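Local coordinates for Lmo0131 protein (PDB 4Q6J) that is of unknown function but adopts the TIM-barrel fold of EAL domains, a family generally associated with cyclic-guanylate-specific phosphodiesterase activity, at residues E123-R129 / V150-D156; E10-I15 / L44-T48; V214-V220 / Y234-R238. One frame throughout, in Å; residues are numbered along the deposited sequence. Where two conformers were deposited one is given.

Interaction 1: E123-R129 / V150-D156. With EDO (1,2-ethanediol), chain Q; EDO (1,2-ethanediol), chain N.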
# COMPACT_ATOMS: atom_id res chain seq x y z
N GLU B 123 1.61 19.33 -21.26
CA GLU B 123 2.11 18.05 -20.81
C GLU B 123 1.22 17.55 -19.65
O GLU B 123 1.00 18.26 -18.69
CB GLU B 123 3.56 18.21 -20.35
CG GLU B 123 4.12 17.03 -19.60
CD GLU B 123 5.59 17.27 -19.19
OE1 GLU B 123 6.34 17.79 -20.04
OE2 GLU B 123 5.99 16.97 -18.04
N ILE B 124 0.67 16.35 -19.81
CA ILE B 124 0.01 15.66 -18.71
C ILE B 124 1.06 14.87 -17.97
O ILE B 124 1.68 14.00 -18.55
CB ILE B 124 -1.07 14.69 -19.20
CG1 ILE B 124 -2.26 15.46 -19.78
CG2 ILE B 124 -1.52 13.76 -18.08
CD1 ILE B 124 -3.33 14.56 -20.39
N GLU B 125 1.26 15.22 -16.70
CA GLU B 125 2.22 14.54 -15.85
C GLU B 125 1.47 13.60 -14.91
O GLU B 125 0.70 14.03 -14.06
CB GLU B 125 3.06 15.53 -15.06
CG GLU B 125 3.84 14.82 -13.99
CD GLU B 125 4.78 15.72 -13.23
OE1 GLU B 125 5.04 16.84 -13.66
OE2 GLU B 125 5.27 15.30 -12.17
N ILE B 126 1.68 12.31 -15.08
CA ILE B 126 0.94 11.29 -14.34
C ILE B 126 1.54 11.17 -12.95
O ILE B 126 2.75 10.95 -12.81
CB ILE B 126 0.96 9.91 -15.08
CG1 ILE B 126 0.48 10.07 -16.52
CG2 ILE B 126 0.14 8.87 -14.31
CD1 ILE B 126 0.77 8.88 -17.37
N ILE B 127 0.71 11.35 -11.93
CA ILE B 127 1.15 11.28 -10.55
C ILE B 127 0.39 10.18 -9.78
O ILE B 127 -0.42 9.46 -10.37
CB ILE B 127 1.08 12.66 -9.82
CG1 ILE B 127 -0.36 13.15 -9.64
CG2 ILE B 127 1.92 13.67 -10.54
CD1 ILE B 127 -0.49 14.17 -8.56
N GLU B 128 0.66 10.03 -8.48
CA GLU B 128 -0.06 9.09 -7.63
C GLU B 128 -0.20 7.71 -8.27
O GLU B 128 -1.27 7.12 -8.28
CB GLU B 128 -1.41 9.68 -7.21
CG GLU B 128 -1.18 10.94 -6.39
CD GLU B 128 -2.44 11.71 -6.00
OE1 GLU B 128 -3.54 11.20 -6.19
OE2 GLU B 128 -2.32 12.85 -5.49
N ARG B 129 0.89 7.20 -8.80
CA ARG B 129 0.82 6.00 -9.57
C ARG B 129 0.77 4.79 -8.65
O ARG B 129 1.44 4.78 -7.64
CB ARG B 129 2.03 5.96 -10.49
CG ARG B 129 2.23 7.24 -11.30
CD ARG B 129 3.40 7.15 -12.31
NE ARG B 129 4.70 7.13 -11.66
CZ ARG B 129 5.32 6.01 -11.28
NH1 ARG B 129 6.50 6.06 -10.68
NH2 ARG B 129 4.76 4.85 -11.52
N VAL B 150 -0.76 16.86 -27.49
CA VAL B 150 -0.39 16.87 -26.07
C VAL B 150 0.68 15.83 -25.72
O VAL B 150 0.65 14.68 -26.21
CB VAL B 150 -1.67 16.62 -25.22
CG1 VAL B 150 -1.38 16.53 -23.71
CG2 VAL B 150 -2.66 17.71 -25.48
N LYS B 151 1.62 16.23 -24.86
CA LYS B 151 2.65 15.32 -24.35
C LYS B 151 2.26 14.66 -23.02
O LYS B 151 1.38 15.15 -22.30
CB LYS B 151 3.98 16.05 -24.23
CG LYS B 151 4.39 16.67 -25.50
CD LYS B 151 4.99 15.64 -26.41
CE LYS B 151 5.53 16.27 -27.71
NZ LYS B 151 6.23 15.27 -28.59
N VAL B 152 2.92 13.55 -22.71
CA VAL B 152 2.64 12.76 -21.50
C VAL B 152 3.93 12.40 -20.75
O VAL B 152 4.86 11.84 -21.31
CB VAL B 152 1.90 11.46 -21.86
CG1 VAL B 152 1.78 10.55 -20.63
CG2 VAL B 152 0.53 11.79 -22.43
N SER B 153 3.99 12.77 -19.47
CA SER B 153 5.13 12.40 -18.66
C SER B 153 4.67 11.61 -17.45
O SER B 153 3.49 11.48 -17.20
CB SER B 153 5.90 13.64 -18.21
OG SER B 153 5.09 14.47 -17.44
N MSE B 154 5.61 11.08 -16.68
CA MSE B 154 5.28 10.36 -15.45
C MSE B 154 6.27 10.78 -14.39
O MSE B 154 7.45 10.95 -14.66
CB MSE B 154 5.31 8.83 -15.67
CG MSE B 154 6.66 8.28 -16.05
SE MSE B 154 6.74 6.34 -16.36
CE MSE B 154 6.50 5.78 -14.47
N ASP B 155 5.78 10.94 -13.17
CA ASP B 155 6.64 11.40 -12.08
C ASP B 155 7.30 10.24 -11.34
O ASP B 155 7.01 9.07 -11.61
CB ASP B 155 5.83 12.24 -11.10
CG ASP B 155 5.06 11.40 -10.12
OD1 ASP B 155 4.79 10.22 -10.43
OD2 ASP B 155 4.71 11.91 -9.02
N ASP B 156 8.18 10.57 -10.39
CA ASP B 156 8.65 9.63 -9.36
C ASP B 156 9.25 8.37 -9.95
O ASP B 156 9.07 7.30 -9.40
CB ASP B 156 7.47 9.19 -8.45
CG ASP B 156 7.14 10.18 -7.32
OD1 ASP B 156 7.60 11.34 -7.35
OD2 ASP B 156 6.40 9.79 -6.40
C1 EDO Q . 2.26 13.21 -5.42
O1 EDO Q . 2.90 13.95 -6.46
C2 EDO Q . 3.08 11.98 -5.06
O2 EDO Q . 3.06 11.07 -6.15
C1 EDO N . 9.89 17.88 -20.48
O1 EDO N . 8.89 17.84 -19.45
C2 EDO N . 10.33 19.31 -20.77
O2 EDO N . 11.06 19.84 -19.66

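Interaction 2: E10-I15 / L44-T48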
# COMPACT_ATOMS: atom_id res chain seq x y z
N GLU B 10 -9.89 26.96 8.62
CA GLU B 10 -9.40 27.93 7.66
C GLU B 10 -9.04 27.27 6.31
O GLU B 10 -9.32 27.81 5.24
CB GLU B 10 -8.20 28.66 8.25
CG GLU B 10 -7.45 29.49 7.26
CD GLU B 10 -6.37 30.33 7.92
OE1 GLU B 10 -6.36 30.43 9.18
OE2 GLU B 10 -5.53 30.88 7.17
N ILE B 11 -8.43 26.09 6.39
CA ILE B 11 -8.19 25.26 5.20
C ILE B 11 -9.47 24.90 4.42
O ILE B 11 -9.58 25.22 3.25
CB ILE B 11 -7.36 23.99 5.55
CG1 ILE B 11 -5.91 24.39 5.85
CG2 ILE B 11 -7.43 22.96 4.43
CD1 ILE B 11 -5.03 23.30 6.32
N TRP B 12 -10.42 24.29 5.11
CA TRP B 12 -11.65 23.80 4.52
C TRP B 12 -12.41 24.97 3.90
O TRP B 12 -13.02 24.81 2.87
CB TRP B 12 -12.48 23.02 5.55
CG TRP B 12 -11.97 21.64 5.78
CD1 TRP B 12 -10.68 21.25 5.77
CD2 TRP B 12 -12.74 20.45 6.05
NE1 TRP B 12 -10.58 19.91 5.99
CE2 TRP B 12 -11.84 19.39 6.17
CE3 TRP B 12 -14.11 20.19 6.18
CZ2 TRP B 12 -12.24 18.09 6.43
CZ3 TRP B 12 -14.50 18.89 6.44
CH2 TRP B 12 -13.57 17.86 6.55
N ASP B 13 -12.42 26.16 4.47
CA ASP B 13 -13.13 27.28 3.86
C ASP B 13 -12.44 27.76 2.59
O ASP B 13 -13.10 28.22 1.66
CB ASP B 13 -13.34 28.42 4.84
CG ASP B 13 -14.56 29.26 4.49
OD1 ASP B 13 -15.34 28.85 3.61
OD2 ASP B 13 -14.74 30.33 5.11
N ALA B 14 -11.11 27.65 2.54
CA ALA B 14 -10.40 28.02 1.32
C ALA B 14 -10.72 27.05 0.17
O ALA B 14 -10.95 27.44 -0.95
CB ALA B 14 -8.93 28.09 1.58
N ILE B 15 -10.76 25.77 0.48
CA ILE B 15 -11.16 24.77 -0.49
C ILE B 15 -12.60 24.99 -1.02
O ILE B 15 -12.90 24.74 -2.19
CB ILE B 15 -11.05 23.41 0.16
CG1 ILE B 15 -9.60 22.98 0.25
CG2 ILE B 15 -11.80 22.40 -0.60
CD1 ILE B 15 -9.42 21.86 1.16
N LEU B 44 -2.83 26.20 -2.44
CA LEU B 44 -4.08 26.64 -1.88
C LEU B 44 -3.77 27.92 -1.13
O LEU B 44 -2.91 27.94 -0.25
CB LEU B 44 -4.67 25.62 -0.91
CG LEU B 44 -5.99 26.00 -0.23
CD1 LEU B 44 -7.16 25.96 -1.20
CD2 LEU B 44 -6.24 25.11 0.97
N LYS B 45 -4.45 29.00 -1.49
CA LYS B 45 -4.26 30.25 -0.80
C LYS B 45 -5.34 30.33 0.26
O LYS B 45 -6.52 30.33 -0.08
CB LYS B 45 -4.38 31.44 -1.76
CG LYS B 45 -3.72 32.68 -1.19
CD LYS B 45 -4.26 33.96 -1.77
CE LYS B 45 -3.27 35.14 -1.64
NZ LYS B 45 -3.02 35.60 -0.26
N THR B 46 -4.93 30.38 1.53
CA THR B 46 -5.89 30.55 2.64
C THR B 46 -5.86 31.98 3.16
O THR B 46 -5.32 32.87 2.51
CB THR B 46 -5.57 29.63 3.81
OG1 THR B 46 -4.47 30.17 4.54
CG2 THR B 46 -5.26 28.20 3.32
N ALA B 47 -6.43 32.19 4.33
CA ALA B 47 -6.52 33.53 4.88
C ALA B 47 -5.15 34.03 5.26
O ALA B 47 -4.81 35.18 5.02
CB ALA B 47 -7.44 33.54 6.09
N THR B 48 -4.34 33.15 5.84
CA THR B 48 -3.11 33.59 6.48
C THR B 48 -1.84 33.09 5.78
O THR B 48 -0.74 33.46 6.17
CB THR B 48 -3.11 33.17 7.97
OG1 THR B 48 -3.14 31.75 8.08
CG2 THR B 48 -4.31 33.76 8.69

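Interaction 3: V214-V220 / Y234-R238. With EDO (1,2-ethanediol), chain R; EDO (1,2-ethanediol), chain L.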
# COMPACT_ATOMS: atom_id res chain seq x y z
N VAL B 214 17.32 19.24 -8.77
CA VAL B 214 18.68 19.69 -9.05
C VAL B 214 19.02 20.87 -8.13
O VAL B 214 18.32 21.88 -8.12
CB VAL B 214 18.89 20.06 -10.54
CG1 VAL B 214 20.29 20.63 -10.76
CG2 VAL B 214 18.69 18.83 -11.42
N GLU B 215 20.09 20.72 -7.36
CA GLU B 215 20.42 21.71 -6.36
C GLU B 215 21.75 22.43 -6.60
O GLU B 215 21.93 23.57 -6.18
CB GLU B 215 20.39 21.06 -4.98
CG GLU B 215 19.01 20.53 -4.61
CD GLU B 215 18.25 21.43 -3.66
OE1 GLU B 215 18.90 22.09 -2.83
OE2 GLU B 215 17.01 21.48 -3.73
N ASP B 216 22.70 21.78 -7.28
CA ASP B 216 24.03 22.39 -7.43
C ASP B 216 24.73 22.10 -8.76
O ASP B 216 24.34 21.20 -9.49
CB ASP B 216 24.93 22.08 -6.23
CG ASP B 216 25.38 20.61 -6.16
OD1 ASP B 216 25.58 19.95 -7.18
OD2 ASP B 216 25.59 20.11 -5.05
N MSE B 217 25.76 22.87 -9.04
CA MSE B 217 26.46 22.79 -10.31
C MSE B 217 27.19 21.44 -10.52
O MSE B 217 27.31 20.98 -11.62
CB MSE B 217 27.40 24.01 -10.46
CG MSE B 217 28.05 24.16 -11.84
SE MSE B 217 26.79 24.41 -13.30
CE MSE B 217 27.61 23.22 -14.58
N GLU B 218 27.67 20.82 -9.44
CA GLU B 218 28.33 19.53 -9.57
C GLU B 218 27.35 18.46 -10.08
O GLU B 218 27.73 17.59 -10.88
CB GLU B 218 28.99 19.10 -8.25
CG GLU B 218 30.25 19.91 -7.89
CD GLU B 218 30.96 19.45 -6.61
OE1 GLU B 218 30.88 18.25 -6.24
OE2 GLU B 218 31.63 20.29 -5.96
N GLN B 219 26.10 18.54 -9.64
CA GLN B 219 25.04 17.71 -10.20
C GLN B 219 24.83 18.01 -11.67
O GLN B 219 24.69 17.08 -12.45
CB GLN B 219 23.71 17.92 -9.47
CG GLN B 219 23.56 17.06 -8.22
CD GLN B 219 22.36 17.47 -7.38
OE1 GLN B 219 22.08 18.65 -7.20
NE2 GLN B 219 21.66 16.48 -6.86
N VAL B 220 24.78 19.28 -12.03
CA VAL B 220 24.60 19.65 -13.42
C VAL B 220 25.67 19.05 -14.32
O VAL B 220 25.40 18.51 -15.40
CB VAL B 220 24.59 21.16 -13.60
CG1 VAL B 220 24.60 21.53 -15.09
CG2 VAL B 220 23.38 21.75 -12.88
N TYR B 234 15.94 23.72 -7.28
CA TYR B 234 16.27 24.98 -6.62
C TYR B 234 17.39 25.78 -7.31
O TYR B 234 17.38 27.01 -7.31
CB TYR B 234 16.61 24.73 -5.13
CG TYR B 234 16.27 25.90 -4.26
CD1 TYR B 234 14.97 26.10 -3.81
CD2 TYR B 234 17.24 26.83 -3.92
CE1 TYR B 234 14.66 27.19 -3.02
CE2 TYR B 234 16.94 27.93 -3.13
CZ TYR B 234 15.65 28.10 -2.68
OH TYR B 234 15.35 29.20 -1.89
N TYR B 235 18.33 25.07 -7.91
CA TYR B 235 19.50 25.69 -8.53
C TYR B 235 19.11 26.69 -9.62
O TYR B 235 19.83 27.67 -9.90
CB TYR B 235 20.44 24.62 -9.10
CG TYR B 235 21.73 25.18 -9.68
CD1 TYR B 235 22.74 25.64 -8.85
CD2 TYR B 235 21.94 25.24 -11.05
CE1 TYR B 235 23.92 26.16 -9.37
CE2 TYR B 235 23.11 25.76 -11.58
CZ TYR B 235 24.10 26.22 -10.73
OH TYR B 235 25.28 26.75 -11.23
N PHE B 236 17.97 26.43 -10.23
CA PHE B 236 17.44 27.31 -11.24
C PHE B 236 16.36 28.17 -10.61
O PHE B 236 16.51 29.40 -10.54
CB PHE B 236 16.97 26.49 -12.43
CG PHE B 236 18.09 25.70 -13.05
CD1 PHE B 236 19.02 26.33 -13.85
CD2 PHE B 236 18.26 24.35 -12.77
CE1 PHE B 236 20.08 25.63 -14.40
CE2 PHE B 236 19.32 23.63 -13.31
CZ PHE B 236 20.23 24.27 -14.14
N SER B 237 15.30 27.54 -10.11
CA SER B 237 14.23 28.30 -9.43
C SER B 237 13.24 27.41 -8.65
O SER B 237 12.75 26.42 -9.18
CB SER B 237 13.45 29.16 -10.45
OG SER B 237 12.52 30.02 -9.80
N ARG B 238 12.95 27.79 -7.41
CA ARG B 238 11.79 27.26 -6.70
C ARG B 238 10.52 27.54 -7.53
O ARG B 238 10.54 28.36 -8.44
CB ARG B 238 11.67 27.95 -5.36
CG ARG B 238 11.54 29.46 -5.46
CD ARG B 238 11.90 30.14 -4.15
NE ARG B 238 10.74 30.77 -3.54
CZ ARG B 238 10.47 32.07 -3.59
NH1 ARG B 238 11.28 32.90 -4.23
NH2 ARG B 238 9.37 32.56 -3.01
C1 EDO R . 15.68 29.35 -6.17
O1 EDO R . 14.57 30.12 -5.72
C2 EDO R . 16.85 30.31 -6.29
O2 EDO R . 18.00 29.66 -6.83
C1 EDO L . 14.34 21.32 -4.94
O1 EDO L . 15.49 21.40 -5.78
C2 EDO L . 13.07 21.24 -5.75
O2 EDO L . 12.85 22.43 -6.49

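Interaction 1: E123-R129 / V150-D156
A ladder of backbone hydrogen bonds zips these two parallel strands together. Ile-124 N donates to Lys-151 O (2.9 Å), Ser-153 N to Ile-124 O (2.8 Å), Ile-126 N to Ser-153 O (2.9 Å) and Asp-155 N to Ile-126 O (3.1 Å). Side chains strengthen both ends. The small hydroxyl Ser-153 OG reaches Glu-123 OE2 at 2.7 Å, anchoring a carboxylate that would otherwise be costly to bury. At the C-terminal end the long side chain of Arg-129 turns back: its NE donates to Asp-155 O (3.0 Å) and its NH1 to the same oxygen, Asp-155 O (3.2 Å), while NE forms a long salt bridge with Asp-155 OD1 (3.3 Å). Arg-129 also bonds Tyr-161 O and Ser-163 and makes a cation-pi contact with Tyr-166, and the methyl CE of selenomethionine Met-154 lies over one guanidinium face, 3.4 Å from Arg-129 CZ. Packing completes the pair on the sheet face that carries Ile-124, Ile-126, Val-152 and Met-154; Ile-126 CD1 meets Val-152 CG1 at 3.8 Å, the beta-branched residues suiting an extended backbone. That face lies against Ile-145 and Leu-142 of helix 136-146, whereas Glu-123, Glu-125 and Ser-153 point into the barrel interior toward Asn-93, Lys-176 and Glu-212. Asp-155 and Asp-156 open the DDFG sequence, a hallmark of EAL domains at the C-terminal mouth of the barrel, where active relatives bind metal. Strand 89-95 flanks 122-127 on one side, and 174-177 follows 151-154 on the other.

Interaction 2: E10-I15 / L44-T48
Leu-44, next to last in its strand, points into the contact and is the apolar hub. Its two methyls meet three residues of one helix side: CD2 of Leu-44 lies 4.2 Å from Ile-11 CG2 and 4.0 Å from Ile-15 CG1, while Leu-44 CD1 sits 3.9 Å from Ala-14 CB. Ile-11, Ala-14 and Ile-15 are spaced three and four positions along the helix, so successive turns present them together. Ala-14 is the point of closest backbone approach, with its CA 5.3 Å from Thr-46 CA; its CB touches Lys-45 O at 3.7 Å, a spacing that a bulkier side chain would crowd. Next to it the CG2 of Thr-46 lies 4.1 Å from Ala-14 CB, so this amphipathic residue bridges the apolar patch and the polar edge. There Glu-10, extended with chi1 and chi2 both t, brings a single carboxylate oxygen to the turn after the strand. Thr-48 N donates to Glu-10 OE2 at 2.9 Å and Thr-48 OG1 to the same Glu-10 OE2 at 2.7 Å; Thr-46 OG1 stands 2.9 Å from Glu-10 OE2, though its proton may instead serve Thr-49 O. The CA-to-CB bond of Lys-45 points away from the helix. Phe-56 of helix 53-62 and Tyr-20 also touch Leu-44, and Trp-12, on another side of the helix, packs on Leu-184 of the second subunit. The arrangement joins the N-terminal helix 8-16 to the end of the antiparallel hairpin of strands 20-29 and 35-45, a hairpin that marks the EAL barrel, whose first strand runs against its neighbours.

Interaction 3: V214-V220 / Y234-R238
Tyr-235 has more of its surface buried by the opposing segment than any other residue here, although it remains exposed overall. It leans against the start of helix 217-225: one ring face lies over Asp-216 C and Met-217 N, and Val-220 CG2 approaches Tyr-235 CD2 at 4.2 Å. A large flat ring suits this broad backbone surface, and selenomethionine Met-217 adds an oblique Met-aromatic contact, with SE 5.1 Å from the Tyr-235 ring centroid. Val-214 is the second anchor. Its carbonyl takes a straight hydrogen bond from the backbone, Tyr-235 N to Val-214 O at 3.2 Å, and its branched side chain places Val-214 CG1 4.1 Å from Phe-236 CE2. Glu-215 is third: its CB points away, yet the flexible chain bends back until OE2 is 3.6 Å from Tyr-234 CB. That carboxylate receives a bond from a 1,2-ethanediol, which also accepts from Tyr-234 N, and is held by Ser-8 and Thr-9 of the second subunit; Tyr-234 OH bonds Asp-5 of that subunit. Behind these contacts the helix opens with a capping box: Gln-219 N donates to Asp-216 OD1 at 2.9 Å, and Asp-216 N returns to Gln-219 OE1 at 3.2 Å. The pattern is that of two neighbouring loops at the C-terminal ends of barrel strands 208-211 and 230-231, here forming part of a subunit interface.

How the interactions relate
From the N terminus, interaction 2 comes first: helix 8-16 meets the end of strand 35-45, closing a loop of 28 residues that is mostly the antiparallel hairpin. Interaction 1 follows, joining strands 122-127 and 151-154 across a connection that includes helix 136-146, a right-handed beta-alpha-beta unit as in other TIM barrels. Interaction 3 closes the shortest loop, through helix 217-225 and strand 230-231. The three lie in series, none enclosing or crossing another, with nearest atoms about 13 Å apart in each pair. Interaction 1 is central in the barrel wall; interactions 2 and 3 are peripheral, and both include residues that touch the second subunit.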